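PDB 1O5K: 4-hydroxy-tetrahydrodipicolinate synthase from Thermotoga maritima, which catalyses the condensation of pyruvate with L-aspartate-beta-semialdehyde to 4-hydroxy-tetrahydrodipicolinate, a step of lysine biosynthesis. Local coordinates for the interface of chains A and B. Numbering follows the deposited sequence. Chains: chain A/B, 4-hydroxy-tetrahydrodipicolinate synthase.

Contacts 1 and 2 are neighbouring patches of one two-fold symmetric interface between chains A and B, with the centres of their C-alpha atoms about 14 Å apart. They share no residue, but one stretch of chain A feeds both: strand 110-114 ends in contact 2, and the loop that follows gives A:Tyr117 to contact 2 and A:Pro116, A:Asn119 and A:Pro121 to contact 1. Contact 2 carries a tyrosine of the partner into the active site, while contact 1, its centre about 13 Å from A:Tyr144, packs a proline-bearing loop farther out. Because the symmetry repeats both patches, each active site is completed by the other subunit.

Contact 1: the interface of chains A and B. Residues chain A 93, 116, 119, 121-122, 125, 129; chain B 265, 284-286.
B:Pro284 inserts its pyrrolidine ring among A:Pro116, A:Asn119, A:Pro121 and A:Thr93, and this ring is the apolar centre of the patch. Its CG lies 3.7 Å from CB of A:Pro116, the two rings sliding past each other in opposite directions, while its CB meets CB of A:Pro121 at 3.8 Å. Proline suits such a place: the ring is compact and already rigid, and the cis peptide bond before B:Pro284 fixes the turn that presents it. A:Asn119 crosses this ring at about a right angle, its ND2 approaching the CG-CD edge, 3.7 Å from CG.

Further out, B:Leu285 directs CD2 at the backbone of A:Asn119 and A:Pro121. A:Thr122 meets B:Ile265 tip to tip, methyl CG2 to CD1 at 3.7 Å; this methyl stands anti to the carbonyl carbon, which turns OG1 (chi1 65°) toward water 1 and the N-H of A:Gly125. OG1 accepts that N-H (3.1 Å between OG1 and N), a side-chain cap at the start of the helix. Glycine at that point lets B:Val286 and the carbonyl of B:Pro284 come close to the helix.

Water completes the rim: water 1 is bonded to N and OG1 of A:Thr122 and, at 2.8 Å, to O of B:Pro284. On the other flank, OG1 of A:Thr93 and ND1 of A:His129 are hydrogen-bonded at 2.7 Å, in the plane of the imidazole, while CG of A:Pro116 covers one face of that ring.

In the fold, chain A contributes the first residue of helix 93-106, the first half of helix 123-134 and the loop before it; chain B contributes the loop before helix 290-302 and the first residue of helix 265-273.

Contact 2: the interface of chains A and B. Residues chain A 55, 60, 114, 117, 144, 146, 150; chain B 91, 117-118.
This aromatic interface joins two subunits of a DapA-family enzyme, a homotetramer built as a dimer of dimers, and passes a tyrosine from each chain into the other's active site. The family uses a TIM-barrel fold and forms a Schiff base with pyruvate through a lysine. B:Tyr118 is the tyrosine that crosses, losing 105 Å² of surface to chain A. Its CG is anti to the backbone N (chi1 -174°), an extended course that carries the phenol beyond its own backbone, whose phi is positive.

At the tip, the phenol OH lies 3.3 Å from OG1 of A:Thr55, a weak hydrogen bond in which the threonine is the donor. A:Tyr144, the expected proton donor/acceptor, gives its own OH to the same OG1 by another weak bond, from a position where OG1 lies in the plane of its ring. The threonine thus links the two phenols, as expected of the family's Tyr-Thr-Tyr proton relay; a small hydroxyl able both to donate and to accept suits that middle place.

Apolar groups hold the crossing ring. A:Val114, compact and branched, meets it tip to tip, CG2 lying 3.4 Å from the phenol OH, and A:Thr150 runs alongside with its methyl CG2 against CE1. The A:Tyr117 ring lies nearly parallel over one face of B:Tyr118, CD2 4.0 Å above its plane and offset toward the rim, though the two side chains run at about a right angle.

Near the two-fold axis A:Tyr117 meets its symmetry mate B:Tyr117 along their CD1/CE1 edges, CE1 to CE1 3.5 Å, the rings slightly inclined and displaced; a flat aromatic can meet its own copy this way.

Outside this pair, A:Pro60 lays CB and CG against the amide of B:Asn91. An amide can donate and accept at once: ND2 donates to O of B:Tyr117 at 3.0 Å (143° at H), tilted 29° from the carbonyl plane, steadying the loop before the crossing tyrosine, and OD1 reaches O of A:Pro60 through water 2.

Contact 1: the interface of chains A and B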
# COMPACT_ATOMS: atom_id res chain seq x y z
N THR A 93 -16.60 15.00 18.99
CA THR A 93 -15.92 15.43 20.21
C THR A 93 -16.94 15.59 21.37
O THR A 93 -16.70 15.20 22.54
CB THR A 93 -15.14 16.73 19.92
OG1 THR A 93 -14.19 16.45 18.86
CG2 THR A 93 -14.32 17.18 21.17
N PRO A 116 -11.12 9.67 16.45
CA PRO A 116 -12.31 9.68 15.63
C PRO A 116 -12.13 8.91 14.33
O PRO A 116 -11.18 9.15 13.57
CB PRO A 116 -12.53 11.15 15.36
CG PRO A 116 -12.06 11.78 16.70
CD PRO A 116 -10.85 10.99 17.06
N ASN A 119 -14.42 10.13 9.85
CA ASN A 119 -14.37 11.53 9.41
C ASN A 119 -12.95 12.08 9.27
O ASN A 119 -12.82 13.23 8.87
CB ASN A 119 -15.26 12.42 10.24
CG ASN A 119 -15.00 12.35 11.73
OD1 ASN A 119 -14.07 11.70 12.20
ND2 ASN A 119 -15.80 13.15 12.49
N PRO A 121 -10.11 13.33 10.80
CA PRO A 121 -9.69 14.66 11.25
C PRO A 121 -8.20 14.91 10.94
O PRO A 121 -7.38 13.97 10.85
CB PRO A 121 -9.93 14.62 12.74
CG PRO A 121 -10.05 13.21 13.11
CD PRO A 121 -10.47 12.41 11.91
N THR A 122 -7.88 16.16 10.79
CA THR A 122 -6.51 16.59 10.65
C THR A 122 -5.76 16.34 11.97
O THR A 122 -6.38 16.10 13.02
CB THR A 122 -6.46 18.03 10.27
OG1 THR A 122 -6.97 18.84 11.32
CG2 THR A 122 -7.32 18.32 8.97
N GLY A 125 -6.93 18.73 14.43
CA GLY A 125 -8.23 18.28 14.88
C GLY A 125 -8.11 17.25 15.97
O GLY A 125 -8.84 17.30 16.97
N HIS A 129 -9.48 17.69 19.71
CA HIS A 129 -10.40 16.68 20.23
C HIS A 129 -9.97 16.23 21.63
O HIS A 129 -10.75 16.31 22.56
CB HIS A 129 -10.45 15.50 19.24
CG HIS A 129 -11.27 14.33 19.68
ND1 HIS A 129 -12.65 14.30 19.61
CD2 HIS A 129 -10.88 13.10 20.08
CE1 HIS A 129 -13.07 13.10 19.97
NE2 HIS A 129 -12.01 12.35 20.27
N ILE B 265 -13.55 20.00 4.90
CA ILE B 265 -12.81 21.18 5.32
C ILE B 265 -12.57 22.14 4.15
O ILE B 265 -12.93 23.34 4.24
CB ILE B 265 -11.51 20.78 6.08
CG1 ILE B 265 -11.87 20.15 7.43
CG2 ILE B 265 -10.58 21.97 6.32
CD1 ILE B 265 -10.69 19.44 8.09
N PRO B 284 -14.36 16.81 15.63
CA PRO B 284 -12.92 17.02 15.44
C PRO B 284 -12.46 17.68 14.13
O PRO B 284 -11.25 17.81 13.93
CB PRO B 284 -12.37 15.58 15.53
CG PRO B 284 -13.50 14.72 14.92
CD PRO B 284 -14.76 15.41 15.38
N LEU B 285 -13.38 18.16 13.29
CA LEU B 285 -12.96 18.91 12.11
C LEU B 285 -12.68 20.35 12.53
O LEU B 285 -13.26 20.81 13.51
CB LEU B 285 -14.02 18.84 11.02
CG LEU B 285 -14.35 17.38 10.61
CD1 LEU B 285 -15.29 17.42 9.43
CD2 LEU B 285 -13.10 16.58 10.29
N VAL B 286 -11.80 21.03 11.79
CA VAL B 286 -11.38 22.43 12.07
C VAL B 286 -11.25 23.10 10.71
O VAL B 286 -11.14 22.40 9.69
CB VAL B 286 -10.02 22.52 12.83
CG1 VAL B 286 -10.05 21.71 14.11
CG2 VAL B 286 -8.89 22.00 11.99
O HOH W 1 -9.76 18.23 11.58

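Contact 2: the interface of chains A and B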
# COMPACT_ATOMS: atom_id res chain seq x y z
N THR A 55 -13.00 -2.16 20.97
CA THR A 55 -13.41 -2.86 19.75
C THR A 55 -13.66 -4.30 20.01
O THR A 55 -14.61 -4.90 19.50
CB THR A 55 -12.27 -2.78 18.65
OG1 THR A 55 -11.40 -1.66 18.90
CG2 THR A 55 -12.89 -2.39 17.36
N PRO A 60 -19.39 -0.74 19.29
CA PRO A 60 -20.35 -0.14 18.37
C PRO A 60 -21.79 -0.62 18.56
O PRO A 60 -22.71 0.12 18.25
CB PRO A 60 -19.82 -0.57 16.98
CG PRO A 60 -18.42 -0.71 17.20
CD PRO A 60 -18.31 -1.40 18.56
N VAL A 114 -10.52 6.25 21.29
CA VAL A 114 -10.01 6.05 19.96
C VAL A 114 -10.01 7.38 19.21
O VAL A 114 -10.88 8.25 19.44
CB VAL A 114 -10.83 4.96 19.19
CG1 VAL A 114 -12.25 5.39 18.98
CG2 VAL A 114 -10.12 4.47 17.94
N TYR A 117 -13.04 7.95 14.12
CA TYR A 117 -13.07 7.07 12.94
C TYR A 117 -14.00 7.69 11.89
O TYR A 117 -14.85 8.49 12.23
CB TYR A 117 -13.57 5.64 13.32
CG TYR A 117 -14.71 5.67 14.32
CD1 TYR A 117 -16.03 5.94 13.91
CD2 TYR A 117 -14.47 5.55 15.68
CE1 TYR A 117 -17.06 6.01 14.81
CE2 TYR A 117 -15.50 5.65 16.59
CZ TYR A 117 -16.80 5.87 16.14
OH TYR A 117 -17.80 5.98 17.06
N TYR A 144 -6.05 6.06 21.61
CA TYR A 144 -5.98 4.77 20.90
C TYR A 144 -5.88 5.02 19.40
O TYR A 144 -6.80 5.56 18.78
CB TYR A 144 -7.19 3.97 21.27
CG TYR A 144 -7.40 2.64 20.53
CD1 TYR A 144 -6.32 1.92 20.00
CD2 TYR A 144 -8.66 2.11 20.42
CE1 TYR A 144 -6.53 0.73 19.35
CE2 TYR A 144 -8.90 0.91 19.78
CZ TYR A 144 -7.83 0.24 19.25
OH TYR A 144 -7.99 -0.95 18.60
N VAL A 146 -5.34 3.42 15.74
CA VAL A 146 -5.61 2.15 14.98
C VAL A 146 -6.05 2.50 13.57
O VAL A 146 -7.24 2.36 13.19
CB VAL A 146 -6.57 1.21 15.76
CG1 VAL A 146 -7.94 1.78 16.07
CG2 VAL A 146 -6.70 -0.13 15.03
N THR A 150 -9.74 3.19 11.59
CA THR A 150 -10.28 4.54 11.68
C THR A 150 -10.13 5.38 10.44
O THR A 150 -10.92 6.33 10.23
CB THR A 150 -9.56 5.31 12.80
OG1 THR A 150 -8.15 5.36 12.46
CG2 THR A 150 -9.72 4.58 14.13
N ASN B 91 -22.33 2.09 12.21
CA ASN B 91 -21.69 0.75 12.31
C ASN B 91 -22.42 -0.25 13.20
O ASN B 91 -21.89 -1.33 13.46
CB ASN B 91 -20.21 0.86 12.70
CG ASN B 91 -19.98 1.59 14.02
OD1 ASN B 91 -20.95 2.09 14.64
ND2 ASN B 91 -18.69 1.66 14.47
N TYR B 117 -18.42 1.25 9.48
CA TYR B 117 -17.05 1.67 9.67
C TYR B 117 -16.48 1.20 11.00
O TYR B 117 -17.23 0.92 11.94
CB TYR B 117 -16.98 3.22 9.62
CG TYR B 117 -18.14 3.88 10.34
CD1 TYR B 117 -18.10 4.09 11.71
CD2 TYR B 117 -19.28 4.28 9.66
CE1 TYR B 117 -19.17 4.67 12.38
CE2 TYR B 117 -20.39 4.88 10.36
CZ TYR B 117 -20.30 5.05 11.71
OH TYR B 117 -21.34 5.63 12.41
N TYR B 118 -15.14 1.12 11.07
CA TYR B 118 -14.40 0.86 12.30
C TYR B 118 -14.42 -0.59 12.76
O TYR B 118 -13.38 -1.08 13.14
CB TYR B 118 -14.86 1.79 13.40
CG TYR B 118 -14.07 1.71 14.69
CD1 TYR B 118 -12.70 1.97 14.72
CD2 TYR B 118 -14.70 1.37 15.89
CE1 TYR B 118 -12.01 1.90 15.88
CE2 TYR B 118 -14.00 1.33 17.10
CZ TYR B 118 -12.64 1.59 17.08
OH TYR B 118 -11.89 1.54 18.25
O HOH W 2 -22.42 2.45 16.95